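Local atomic coordinates of glutathione S-transferase (Legionella pneumophila subsp. pneumophila str. Philadelphia 1, PDB entry 3NIV), a protein that probably isomerises maleylacetoacetate in a glutathione-dependent reaction and may also act as a glutathione transferase. Residues Ile4-Phe9 with Glu29-Leu35; Ser11-Val17 with Leu55-Leu59; Leu96-Ala100 with Leu166-Cys170; Asp155-Cys159 with Glu193-Cys198. All blocks are in the same frame, centred on the assembly; numbering follows the deposited sequence.

Contact 1 of 4, residues Ile4-Phe9 with Glu29-Leu35; sequences ILYDYF and EKIEVHL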
loop_
_atom_site.group_PDB
_atom_site.type_symbol
_atom_site.label_atom_id
_atom_site.label_comp_id
_atom_site.label_asym_id
_atom_site.label_seq_id
_atom_site.Cartn_x
_atom_site.Cartn_y
_atom_site.Cartn_z
ATOM N N ILE A 4 -20.086 -8.101 -7.921
ATOM C CA ILE A 4 -20.598 -6.884 -7.295
ATOM C C ILE A 4 -19.519 -5.965 -6.725
ATOM O O ILE A 4 -18.861 -6.299 -5.743
ATOM C CB ILE A 4 -21.556 -7.202 -6.140
ATOM C CG1 ILE A 4 -22.748 -8.019 -6.632
ATOM C CG2 ILE A 4 -22.032 -5.912 -5.483
ATOM C CD1 ILE A 4 -23.813 -8.205 -5.568
ATOM N N LEU A 5 -19.357 -4.795 -7.335
ATOM C CA LEU A 5 -18.506 -3.751 -6.772
ATOM C C LEU A 5 -19.346 -2.758 -5.974
ATOM O O LEU A 5 -20.348 -2.252 -6.475
ATOM C CB LEU A 5 -17.763 -3.010 -7.882
ATOM C CG LEU A 5 -16.953 -1.792 -7.442
ATOM C CD1 LEU A 5 -15.716 -2.233 -6.685
ATOM C CD2 LEU A 5 -16.563 -0.930 -8.631
ATOM N N TYR A 6 -18.956 -2.496 -4.731
ATOM C CA TYR A 6 -19.552 -1.409 -3.967
ATOM C C TYR A 6 -18.697 -0.169 -4.185
ATOM O O TYR A 6 -17.480 -0.192 -3.981
ATOM C CB TYR A 6 -19.676 -1.766 -2.488
ATOM C CG TYR A 6 -20.758 -2.783 -2.246
ATOM C CD1 TYR A 6 -20.565 -4.112 -2.575
ATOM C CD2 TYR A 6 -21.988 -2.410 -1.724
ATOM C CE1 TYR A 6 -21.557 -5.048 -2.381
ATOM C CE2 TYR A 6 -22.988 -3.346 -1.520
ATOM C CZ TYR A 6 -22.767 -4.668 -1.853
ATOM O OH TYR A 6 -23.753 -5.615 -1.661
ATOM N N ASP A 7 -19.340 0.906 -4.626
ATOM C CA ASP A 7 -18.621 2.024 -5.218
ATOM C C ASP A 7 -19.018 3.395 -4.669
ATOM O O ASP A 7 -20.201 3.703 -4.508
ATOM C CB ASP A 7 -18.809 1.999 -6.739
ATOM C CG ASP A 7 -17.892 2.965 -7.457
ATOM O OD1 ASP A 7 -16.671 2.939 -7.212
ATOM O OD2 ASP A 7 -18.391 3.748 -8.282
ATOM N N TYR A 8 -18.005 4.211 -4.390
ATOM C CA TYR A 8 -18.200 5.620 -4.095
ATOM C C TYR A 8 -17.550 6.472 -5.180
ATOM O O TYR A 8 -16.355 6.340 -5.456
ATOM C CB TYR A 8 -17.594 5.971 -2.753
ATOM C CG TYR A 8 -17.751 7.421 -2.412
ATOM C CD1 TYR A 8 -18.990 8.043 -2.508
ATOM C CD2 TYR A 8 -16.674 8.168 -1.989
ATOM C CE1 TYR A 8 -19.148 9.369 -2.191
ATOM C CE2 TYR A 8 -16.823 9.496 -1.666
ATOM C CZ TYR A 8 -18.062 10.091 -1.766
ATOM O OH TYR A 8 -18.201 11.412 -1.442
ATOM N N PHE A 9 -18.324 7.361 -5.789
ATOM C CA PHE A 9 -17.858 7.996 -7.013
ATOM C C PHE A 9 -16.726 9.008 -6.802
ATOM O O PHE A 9 -15.950 9.279 -7.710
ATOM C CB PHE A 9 -19.029 8.601 -7.792
ATOM C CG PHE A 9 -19.485 9.921 -7.274
ATOM C CD1 PHE A 9 -19.159 11.095 -7.951
ATOM C CD2 PHE A 9 -20.249 10.000 -6.118
ATOM C CE1 PHE A 9 -19.582 12.337 -7.479
ATOM C CE2 PHE A 9 -20.679 11.235 -5.632
ATOM C CZ PHE A 9 -20.343 12.414 -6.320
ATOM N N GLU A 29 -20.779 -5.636 -11.654
ATOM C CA GLU A 29 -22.041 -5.009 -11.311
ATOM C C GLU A 29 -21.841 -3.993 -10.193
ATOM O O GLU A 29 -21.435 -4.346 -9.081
ATOM C CB GLU A 29 -23.027 -6.087 -10.882
ATOM C CG GLU A 29 -24.201 -5.582 -10.092
ATOM C CD GLU A 29 -25.324 -6.595 -10.045
ATOM O OE1 GLU A 29 -25.041 -7.812 -10.169
ATOM O OE2 GLU A 29 -26.492 -6.170 -9.891
ATOM N N LYS A 30 -22.141 -2.735 -10.499
ATOM C CA LYS A 30 -21.817 -1.611 -9.629
ATOM C C LYS A 30 -22.939 -1.297 -8.639
ATOM O O LYS A 30 -24.115 -1.483 -8.934
ATOM C CB LYS A 30 -21.476 -0.372 -10.478
ATOM C CG LYS A 30 -20.720 0.731 -9.727
ATOM C CD LYS A 30 -19.862 1.590 -10.655
ATOM C CE LYS A 30 -20.715 2.263 -11.722
ATOM N NZ LYS A 30 -21.938 2.920 -11.141
ATOM N N ILE A 31 -22.555 -0.836 -7.458
ATOM C CA ILE A 31 -23.499 -0.457 -6.422
ATOM C C ILE A 31 -23.035 0.834 -5.770
ATOM O O ILE A 31 -22.104 0.830 -4.965
ATOM C CB ILE A 31 -23.631 -1.538 -5.342
ATOM C CG1 ILE A 31 -24.315 -2.778 -5.918
ATOM C CG2 ILE A 31 -24.410 -1.000 -4.143
ATOM C CD1 ILE A 31 -24.869 -3.708 -4.872
ATOM N N GLU A 32 -23.692 1.935 -6.117
ATOM C CA GLU A 32 -23.259 3.252 -5.661
ATOM C C GLU A 32 -23.771 3.593 -4.278
ATOM O O GLU A 32 -24.976 3.613 -4.043
ATOM C CB GLU A 32 -23.674 4.324 -6.660
ATOM C CG GLU A 32 -23.042 4.138 -8.008
ATOM C CD GLU A 32 -21.555 4.399 -7.983
ATOM O OE1 GLU A 32 -21.071 5.053 -7.028
ATOM O OE2 GLU A 32 -20.871 3.956 -8.926
ATOM N N VAL A 33 -22.836 3.858 -3.371
ATOM C CA VAL A 33 -23.144 4.217 -1.996
ATOM C C VAL A 33 -22.396 5.481 -1.592
ATOM O O VAL A 33 -21.651 6.044 -2.388
ATOM C CB VAL A 33 -22.732 3.099 -1.020
ATOM C CG1 VAL A 33 -23.241 1.749 -1.495
ATOM C CG2 VAL A 33 -21.219 3.079 -0.838
ATOM N N HIS A 34 -22.580 5.904 -0.342
ATOM C CA HIS A 34 -21.909 7.089 0.194
ATOM C C HIS A 34 -20.609 6.793 0.953
ATOM O O HIS A 34 -19.623 6.367 0.358
ATOM C CB HIS A 34 -22.876 7.887 1.063
ATOM C CG HIS A 34 -24.236 8.008 0.464
ATOM N ND1 HIS A 34 -24.492 8.791 -0.644
ATOM C CD2 HIS A 34 -25.414 7.422 0.790
ATOM C CE1 HIS A 34 -25.769 8.693 -0.963
ATOM N NE2 HIS A 34 -26.350 7.868 -0.109
ATOM N N LEU A 35 -20.598 7.026 2.260
ATOM C CA LEU A 35 -19.365 6.894 3.034
ATOM C C LEU A 35 -19.581 6.337 4.443
ATOM O O LEU A 35 -20.615 6.573 5.071
ATOM C CB LEU A 35 -18.652 8.242 3.104
ATOM C CG LEU A 35 -17.861 8.621 1.854
ATOM C CD1 LEU A 35 -17.839 10.130 1.654
ATOM C CD2 LEU A 35 -16.456 8.063 1.950
#
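E29 opens the pairing with its carbonyl: L5 N donates to E29 O at 2.8 Å, and I4 CA approaches the same oxygen at 3.2 Å, a CA-H...O contact. K30 pairs with L5, and its amine turns along its own strand to form a salt bridge, K30 NZ to E32 OE2, 2.7 Å. At I31 both backbone polar groups are used, I31 N giving a weak bond to L5 O (2.8 Å) and I31 O receiving D7 N (2.8 Å), while its side chain lies against Y6, with I31 CD1 4.2 Å from the ring centroid in an off-centre CH-pi contact. This alternation is that of a parallel pair, here the two strands of the beta-alpha-beta unit that starts the thioredoxin-like domain; the crossover is helix 12-23, whose R18 forms a salt bridge with D7. E32 then brings its carboxylate to D7, E32 OE2 and D7 OD2 being 2.6 Å apart. V33 N donates to D7 O at 2.9 Å, the last backbone bond of the pair. Beyond H34, whose carbonyl reaches the Y8 ring, L35 lays CG over the face of that ring, 4.0 Å from its centroid.

Contact 2 of 4, residues Ser11-Val17 with Leu55-Leu59; sequences STACYRV and LVPSL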
loop_
_atom_site.group_PDB
_atom_site.type_symbol
_atom_site.label_atom_id
_atom_site.label_comp_id
_atom_site.label_asym_id
_atom_site.label_seq_id
_atom_site.Cartn_x
_atom_site.Cartn_y
_atom_site.Cartn_z
ATOM N N SER A 11 -14.258 8.483 -4.772
ATOM C CA SER A 11 -13.133 7.763 -4.207
ATOM C C SER A 11 -12.052 7.458 -5.240
ATOM O O SER A 11 -12.328 6.850 -6.266
ATOM C CB SER A 11 -13.607 6.462 -3.581
ATOM O OG SER A 11 -12.505 5.636 -3.322
ATOM N N THR A 12 -10.822 7.868 -4.947
ATOM C CA THR A 12 -9.658 7.508 -5.757
ATOM C C THR A 12 -9.457 5.994 -5.800
ATOM O O THR A 12 -9.316 5.408 -6.864
ATOM C CB THR A 12 -8.392 8.133 -5.175
ATOM O OG1 THR A 12 -8.578 9.546 -5.038
ATOM C CG2 THR A 12 -7.192 7.859 -6.060
ATOM N N ALA A 13 -9.433 5.364 -4.633
ATOM C CA ALA A 13 -9.327 3.919 -4.557
ATOM C C ALA A 13 -10.335 3.281 -5.501
ATOM O O ALA A 13 -9.991 2.371 -6.259
ATOM C CB ALA A 13 -9.560 3.448 -3.127
ATOM N N CYS A 14 -11.575 3.769 -5.467
ATOM C CA CYS A 14 -12.638 3.212 -6.305
ATOM C C CYS A 14 -12.389 3.443 -7.788
ATOM O O CYS A 14 -12.808 2.659 -8.633
ATOM C CB CYS A 14 -13.995 3.800 -5.932
ATOM S SG CYS A 14 -14.741 3.106 -4.448
ATOM N N TYR A 15 -11.723 4.541 -8.099
ATOM C CA TYR A 15 -11.389 4.867 -9.481
ATOM C C TYR A 15 -10.414 3.806 -10.012
ATOM O O TYR A 15 -10.623 3.238 -11.078
ATOM C CB TYR A 15 -10.815 6.290 -9.521
ATOM C CG TYR A 15 -10.663 6.952 -10.879
ATOM C CD1 TYR A 15 -11.195 6.393 -12.036
ATOM C CD2 TYR A 15 -10.000 8.168 -10.988
ATOM C CE1 TYR A 15 -11.045 7.013 -13.252
ATOM C CE2 TYR A 15 -9.849 8.789 -12.196
ATOM C CZ TYR A 15 -10.374 8.217 -13.329
ATOM O OH TYR A 15 -10.206 8.874 -14.529
ATOM N N ARG A 16 -9.379 3.496 -9.242
ATOM C CA ARG A 16 -8.457 2.415 -9.613
ATOM C C ARG A 16 -9.193 1.130 -9.941
ATOM O O ARG A 16 -8.993 0.530 -10.998
ATOM C CB ARG A 16 -7.515 2.092 -8.465
ATOM C CG ARG A 16 -6.734 3.247 -7.958
ATOM C CD ARG A 16 -6.131 2.880 -6.623
ATOM N NE ARG A 16 -5.497 4.049 -6.041
ATOM C CZ ARG A 16 -5.028 4.094 -4.808
ATOM N NH1 ARG A 16 -5.131 3.021 -4.042
ATOM N NH2 ARG A 16 -4.462 5.205 -4.353
ATOM N N VAL A 17 -10.022 0.683 -9.007
ATOM C CA VAL A 17 -10.763 -0.538 -9.227
ATOM C C VAL A 17 -11.583 -0.459 -10.503
ATOM O O VAL A 17 -11.571 -1.382 -11.298
ATOM C CB VAL A 17 -11.667 -0.884 -8.048
ATOM C CG1 VAL A 17 -12.381 -2.196 -8.319
ATOM C CG2 VAL A 17 -10.844 -0.995 -6.782
ATOM N N LEU A 55 -17.166 -0.326 3.576
ATOM C CA LEU A 55 -15.850 -0.144 2.975
ATOM C C LEU A 55 -15.912 0.004 1.459
ATOM O O LEU A 55 -16.488 -0.833 0.759
ATOM C CB LEU A 55 -14.915 -1.291 3.358
ATOM C CG LEU A 55 -14.442 -1.216 4.813
ATOM C CD1 LEU A 55 -13.422 -2.305 5.125
ATOM C CD2 LEU A 55 -13.880 0.173 5.114
ATOM N N VAL A 56 -15.324 1.088 0.966
ATOM C CA VAL A 56 -15.198 1.299 -0.465
ATOM C C VAL A 56 -13.736 1.555 -0.798
ATOM O O VAL A 56 -13.045 2.277 -0.081
ATOM C CB VAL A 56 -16.070 2.487 -0.963
ATOM C CG1 VAL A 56 -17.541 2.106 -0.976
ATOM C CG2 VAL A 56 -15.828 3.743 -0.112
ATOM N N PRO A 57 -13.249 0.932 -1.875
ATOM C CA PRO A 57 -14.052 -0.044 -2.611
ATOM C C PRO A 57 -14.093 -1.368 -1.869
ATOM O O PRO A 57 -13.238 -1.654 -1.039
ATOM C CB PRO A 57 -13.277 -0.204 -3.923
ATOM C CG PRO A 57 -11.875 0.182 -3.568
ATOM C CD PRO A 57 -12.061 1.340 -2.638
ATOM N N SER A 58 -15.112 -2.157 -2.149
ATOM C CA SER A 58 -15.157 -3.517 -1.663
ATOM C C SER A 58 -15.881 -4.361 -2.691
ATOM O O SER A 58 -16.822 -3.910 -3.343
ATOM C CB SER A 58 -15.846 -3.603 -0.304
ATOM O OG SER A 58 -17.231 -3.334 -0.414
ATOM N N LEU A 59 -15.414 -5.586 -2.845
ATOM C CA LEU A 59 -15.944 -6.492 -3.837
ATOM C C LEU A 59 -16.732 -7.591 -3.134
ATOM O O LEU A 59 -16.259 -8.173 -2.160
ATOM C CB LEU A 59 -14.775 -7.086 -4.603
ATOM C CG LEU A 59 -14.955 -7.514 -6.045
ATOM C CD1 LEU A 59 -15.582 -6.394 -6.854
ATOM C CD2 LEU A 59 -13.583 -7.890 -6.588
#
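The ring of P57 lies across the first two turns of helix 12-23, its CD 3.3 Å from A13 CB and its CG 3.6 Å from V17 CG2. A13 and V17 are four residues apart, so they sit on one side of the helix and present their methyl groups together. C14 adds its sulfur, with C14 SG 3.7 Å from P57 CB and 3.8 Å from V56 CB. The start of the helix is fixed locally: S11 is the N-cap, and C14 N donates to S11 OG at 3.0 Å. The peptide bond between V56 and P57 is cis: this is the cis-proline of the thioredoxin fold, which in glutathione transferases precedes the third strand of the domain. Here the bend delivers the chain into strand 58-61, and S58 OG donates to L55 O at 2.9 Å. In relatives the backbone just before this proline holds the cysteinyl part of glutathione, and a serine at the start of the first helix activates its thiol; the same layout here is consistent with a glutathione site nearby. The contact is made essentially by apolar side chains, so it depends on shape and close packing, with no directional bond to fix its register.

Contact 3 of 4, residues Leu96-Ala100 with Leu166-Cys170; sequences LKSMA and LADVC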
loop_
_atom_site.group_PDB
_atom_site.type_symbol
_atom_site.label_atom_id
_atom_site.label_comp_id
_atom_site.label_asym_id
_atom_site.label_seq_id
_atom_site.Cartn_x
_atom_site.Cartn_y
_atom_site.Cartn_z
ATOM N N LEU A 96 7.195 -2.242 -11.380
ATOM C CA LEU A 96 5.963 -1.537 -11.662
ATOM C C LEU A 96 5.067 -1.482 -10.418
ATOM O O LEU A 96 4.476 -0.453 -10.102
ATOM C CB LEU A 96 5.261 -2.208 -12.840
ATOM C CG LEU A 96 5.917 -1.829 -14.167
ATOM C CD1 LEU A 96 5.576 -2.822 -15.268
ATOM C CD2 LEU A 96 5.530 -0.406 -14.563
ATOM N N LYS A 97 4.992 -2.597 -9.711
ATOM C CA LYS A 97 4.233 -2.692 -8.467
ATOM C C LYS A 97 4.650 -1.618 -7.483
ATOM O O LYS A 97 3.813 -0.931 -6.895
ATOM C CB LYS A 97 4.479 -4.046 -7.825
ATOM C CG LYS A 97 3.230 -4.738 -7.338
ATOM C CD LYS A 97 2.698 -5.711 -8.387
ATOM C CE LYS A 97 2.132 -6.967 -7.727
ATOM N NZ LYS A 97 1.045 -6.661 -6.747
ATOM N N SER A 98 5.954 -1.471 -7.300
ATOM C CA SER A 98 6.454 -0.518 -6.336
ATOM C C SER A 98 6.112 0.918 -6.758
ATOM O O SER A 98 6.054 1.837 -5.931
ATOM C CB SER A 98 7.953 -0.682 -6.151
ATOM O OG SER A 98 8.673 -0.085 -7.198
HETATM N N MSE A 99 5.884 1.114 -8.046
HETATM C CA MSE A 99 5.532 2.442 -8.516
HETATM C C MSE A 99 4.078 2.720 -8.201
HETATM O O MSE A 99 3.723 3.815 -7.810
HETATM C CB MSE A 99 5.820 2.571 -10.003
HETATM C CG MSE A 99 7.305 2.626 -10.276
HETATM SE SE MSE A 99 7.716 2.443 -12.158
HETATM C CE MSE A 99 6.840 4.087 -12.813
ATOM N N ALA A 100 3.246 1.701 -8.356
ATOM C CA ALA A 100 1.866 1.787 -7.933
ATOM C C ALA A 100 1.784 2.015 -6.418
ATOM O O ALA A 100 0.882 2.685 -5.939
ATOM C CB ALA A 100 1.126 0.537 -8.327
ATOM N N LEU A 166 -0.673 -1.794 -14.185
ATOM C CA LEU A 166 -1.013 -1.447 -12.812
ATOM C C LEU A 166 -0.558 -0.050 -12.424
ATOM O O LEU A 166 -1.294 0.678 -11.784
ATOM C CB LEU A 166 -0.406 -2.465 -11.831
ATOM C CG LEU A 166 -0.669 -2.195 -10.344
ATOM C CD1 LEU A 166 -2.168 -2.210 -10.045
ATOM C CD2 LEU A 166 0.085 -3.191 -9.439
ATOM N N ALA A 167 0.661 0.315 -12.789
ATOM C CA ALA A 167 1.155 1.652 -12.505
ATOM C C ALA A 167 0.287 2.727 -13.165
ATOM O O ALA A 167 0.028 3.775 -12.565
ATOM C CB ALA A 167 2.595 1.794 -12.960
ATOM N N ASP A 168 -0.154 2.488 -14.398
ATOM C CA ASP A 168 -0.993 3.472 -15.082
ATOM C C ASP A 168 -2.364 3.523 -14.398
ATOM O O ASP A 168 -2.953 4.589 -14.213
ATOM C CB ASP A 168 -1.152 3.122 -16.571
ATOM C CG ASP A 168 0.177 2.993 -17.286
ATOM O OD1 ASP A 168 0.594 1.849 -17.583
ATOM O OD2 ASP A 168 0.811 4.038 -17.539
ATOM N N VAL A 169 -2.857 2.352 -14.015
ATOM C CA VAL A 169 -4.134 2.255 -13.342
ATOM C C VAL A 169 -4.147 3.097 -12.064
ATOM O O VAL A 169 -5.160 3.713 -11.739
ATOM C CB VAL A 169 -4.476 0.804 -12.996
ATOM C CG1 VAL A 169 -5.753 0.757 -12.154
ATOM C CG2 VAL A 169 -4.618 -0.020 -14.258
ATOM N N CYS A 170 -3.026 3.135 -11.348
ATOM C CA CYS A 170 -2.954 3.913 -10.112
ATOM C C CYS A 170 -2.588 5.373 -10.351
ATOM O O CYS A 170 -2.926 6.240 -9.552
ATOM C CB CYS A 170 -1.978 3.283 -9.118
ATOM S SG CYS A 170 -2.510 1.670 -8.527
#
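Short side chains let two nearly parallel helices come close: the axes of 96-100 and 166-170 approach to 8.2 Å at an angle of 11°, and the CA atoms of A100 and A167 lie 4.6 Å apart. A100 points its methyl into the gap between L166 and C170, with A100 CB 3.8 Å from both L166 CG and C170 SG. The t,p rotamer of L166 also carries its CD2 to 3.8 Å from K97 CD. Within the all-helical C-terminal domain of the glutathione transferase fold, this joins helix 90-106 to helix 166-180; M70, from helix 69-79 of the N-terminal domain, packs on A100, L166 and C170, so the pair also faces the domain interface. K97 starts away from its partner helix and bends through off-rotamer chi1 to chi3 angles; its amine forms a salt bridge with D74 of its own chain, and a long, weak ion pair with D74 of the second subunit. L96, in the m,t rotamer, sets CD2 4.0 Å from A167 CB. M99, a selenomethionine, comes nearest with its CB, 4.4 Å from A167 CB.

Contact 4 of 4, residues Asp155-Cys159 with Glu193-Cys198; sequences DKPVC and EINEYC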
loop_
_atom_site.group_PDB
_atom_site.type_symbol
_atom_site.label_atom_id
_atom_site.label_comp_id
_atom_site.label_asym_id
_atom_site.label_seq_id
_atom_site.Cartn_x
_atom_site.Cartn_y
_atom_site.Cartn_z
ATOM N N ASP A 155 6.747 2.287 -25.775
ATOM C CA ASP A 155 6.405 2.469 -27.183
ATOM C C ASP A 155 5.331 3.535 -27.340
ATOM O O ASP A 155 5.113 4.070 -28.434
ATOM C CB ASP A 155 5.914 1.157 -27.797
ATOM C CG ASP A 155 6.974 0.486 -28.645
ATOM O OD1 ASP A 155 8.174 0.750 -28.407
ATOM O OD2 ASP A 155 6.612 -0.296 -29.558
ATOM N N LYS A 156 4.658 3.822 -26.234
ATOM C CA LYS A 156 3.620 4.834 -26.189
ATOM C C LYS A 156 3.691 5.519 -24.835
ATOM O O LYS A 156 4.594 5.228 -24.047
ATOM C CB LYS A 156 2.250 4.195 -26.412
ATOM C CG LYS A 156 2.277 2.682 -26.558
ATOM C CD LYS A 156 0.867 2.119 -26.594
ATOM C CE LYS A 156 0.737 0.989 -27.613
ATOM N NZ LYS A 156 0.623 1.495 -29.024
ATOM N N PRO A 157 2.764 6.454 -24.568
ATOM C CA PRO A 157 2.696 7.080 -23.242
ATOM C C PRO A 157 1.957 6.210 -22.212
ATOM O O PRO A 157 0.842 6.520 -21.785
ATOM C CB PRO A 157 1.942 8.390 -23.506
ATOM C CG PRO A 157 2.009 8.586 -24.988
ATOM C CD PRO A 157 1.987 7.211 -25.558
ATOM N N VAL A 158 2.599 5.107 -21.850
ATOM C CA VAL A 158 2.233 4.291 -20.704
ATOM C C VAL A 158 3.479 4.213 -19.835
ATOM O O VAL A 158 4.553 4.673 -20.244
ATOM C CB VAL A 158 1.820 2.885 -21.125
ATOM C CG1 VAL A 158 0.554 2.949 -21.975
ATOM C CG2 VAL A 158 2.958 2.211 -21.890
ATOM N N CYS A 159 3.339 3.647 -18.639
ATOM C CA CYS A 159 4.428 3.651 -17.673
ATOM C C CYS A 159 5.629 2.869 -18.190
ATOM O O CYS A 159 6.785 3.291 -18.048
ATOM C CB CYS A 159 3.942 3.113 -16.315
ATOM S SG CYS A 159 3.005 4.348 -15.327
ATOM N N GLU A 193 2.219 13.228 -20.156
ATOM C CA GLU A 193 1.978 12.517 -21.411
ATOM C C GLU A 193 1.162 11.256 -21.207
ATOM O O GLU A 193 0.208 11.009 -21.953
ATOM C CB GLU A 193 3.291 12.116 -22.071
ATOM C CG GLU A 193 4.171 13.256 -22.494
ATOM C CD GLU A 193 5.559 12.783 -22.885
ATOM O OE1 GLU A 193 5.865 11.583 -22.675
ATOM O OE2 GLU A 193 6.345 13.611 -23.398
ATOM N N ILE A 194 1.559 10.448 -20.221
ATOM C CA ILE A 194 0.896 9.173 -19.947
ATOM C C ILE A 194 -0.557 9.391 -19.579
ATOM O O ILE A 194 -1.451 8.726 -20.103
ATOM C CB ILE A 194 1.565 8.425 -18.768
ATOM C CG1 ILE A 194 2.992 8.016 -19.127
ATOM C CG2 ILE A 194 0.753 7.205 -18.383
ATOM C CD1 ILE A 194 3.807 7.500 -17.946
ATOM N N ASN A 195 -0.786 10.329 -18.661
ATOM C CA ASN A 195 -2.142 10.694 -18.264
ATOM C C ASN A 195 -2.990 11.105 -19.462
ATOM O O ASN A 195 -4.119 10.640 -19.629
ATOM C CB ASN A 195 -2.128 11.832 -17.245
ATOM C CG ASN A 195 -3.527 12.230 -16.809
ATOM O OD1 ASN A 195 -4.287 11.404 -16.305
ATOM N ND2 ASN A 195 -3.876 13.490 -17.011
ATOM N N GLU A 196 -2.441 11.987 -20.289
ATOM C CA GLU A 196 -3.132 12.412 -21.505
ATOM C C GLU A 196 -3.477 11.206 -22.363
ATOM O O GLU A 196 -4.634 10.991 -22.724
ATOM C CB GLU A 196 -2.269 13.370 -22.320
ATOM C CG GLU A 196 -2.568 14.834 -22.111
ATOM C CD GLU A 196 -2.232 15.665 -23.348
ATOM O OE1 GLU A 196 -1.772 15.063 -24.348
ATOM O OE2 GLU A 196 -2.425 16.904 -23.321
ATOM N N TYR A 197 -2.464 10.418 -22.692
ATOM C CA TYR A 197 -2.717 9.214 -23.467
ATOM C C TYR A 197 -3.832 8.371 -22.849
ATOM O O TYR A 197 -4.904 8.225 -23.437
ATOM C CB TYR A 197 -1.454 8.379 -23.639
ATOM C CG TYR A 197 -1.741 7.059 -24.300
ATOM C CD1 TYR A 197 -1.930 6.978 -25.667
ATOM C CD2 TYR A 197 -1.863 5.897 -23.549
ATOM C CE1 TYR A 197 -2.211 5.775 -26.276
ATOM C CE2 TYR A 197 -2.147 4.690 -24.150
ATOM C CZ TYR A 197 -2.314 4.633 -25.515
ATOM O OH TYR A 197 -2.590 3.430 -26.123
ATOM N N CYS A 198 -3.585 7.828 -21.660
ATOM C CA CYS A 198 -4.558 6.963 -21.017
ATOM C C CYS A 198 -5.965 7.531 -21.046
ATOM O O CYS A 198 -6.934 6.787 -21.194
ATOM C CB CYS A 198 -4.143 6.644 -19.574
ATOM S SG CYS A 198 -2.731 5.512 -19.447
#
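An inverse gamma turn centred on P157 is the distinctive feature here, closed by a weak bond from V158 N to K156 O at 3.0 Å. By kinking the chain sharply it sets the proline ring and its carbonyl against the helix: P157 CB lies 3.4 Å from Y197 CB, and P157 CD is 4.3 Å from the centroid of the Y197 ring, an off-centre CH-pi contact. The carbonyl meets the next turn back, with P157 O 3.2 Å from I194 CA in a CA-H...O contact. K156 and V158 extend the coverage of the tyrosine, K156 CD being 3.7 Å from Y197 OH and V158 CG1 3.9 Å from Y197 CE2. Further along, I194 CD1 approaches C159 SG at 4.2 Å. The loop thus packs on helix 189-198 without conventional hydrogen bonds. At its inner end C159 rests on A167 of helix 166-180 and on F145 and L149 of helix 127-149, which also touches I194, so the loop is wedged between three helices of the C-terminal domain.

Contacts 1 and 2 belong to the thioredoxin-like N-terminal domain, contacts 3 and 4 to the helical C-terminal domain, and each pair interlocks, since its segments alternate along the chain. In the first pair the centres are 8 Å apart, and strand 5-7 ties them together as the sheet neighbour of both 30-32 and 58-61. The centres of contacts 3 and 4 are 13 Å apart, and D168 and A167 of contact 3 meet C159 of contact 4. Between domains, contacts 2 and 3 lie 16 Å apart yet touch, with R16 of helix 12-23 packing on V169 and C170 of helix 166-180. Contacts 1 and 4, about 28 Å apart centre to centre, lie on opposite sides of the chain's centre. Locally interlocked units, joined where helices of the two domains pack together, thus build the subunit.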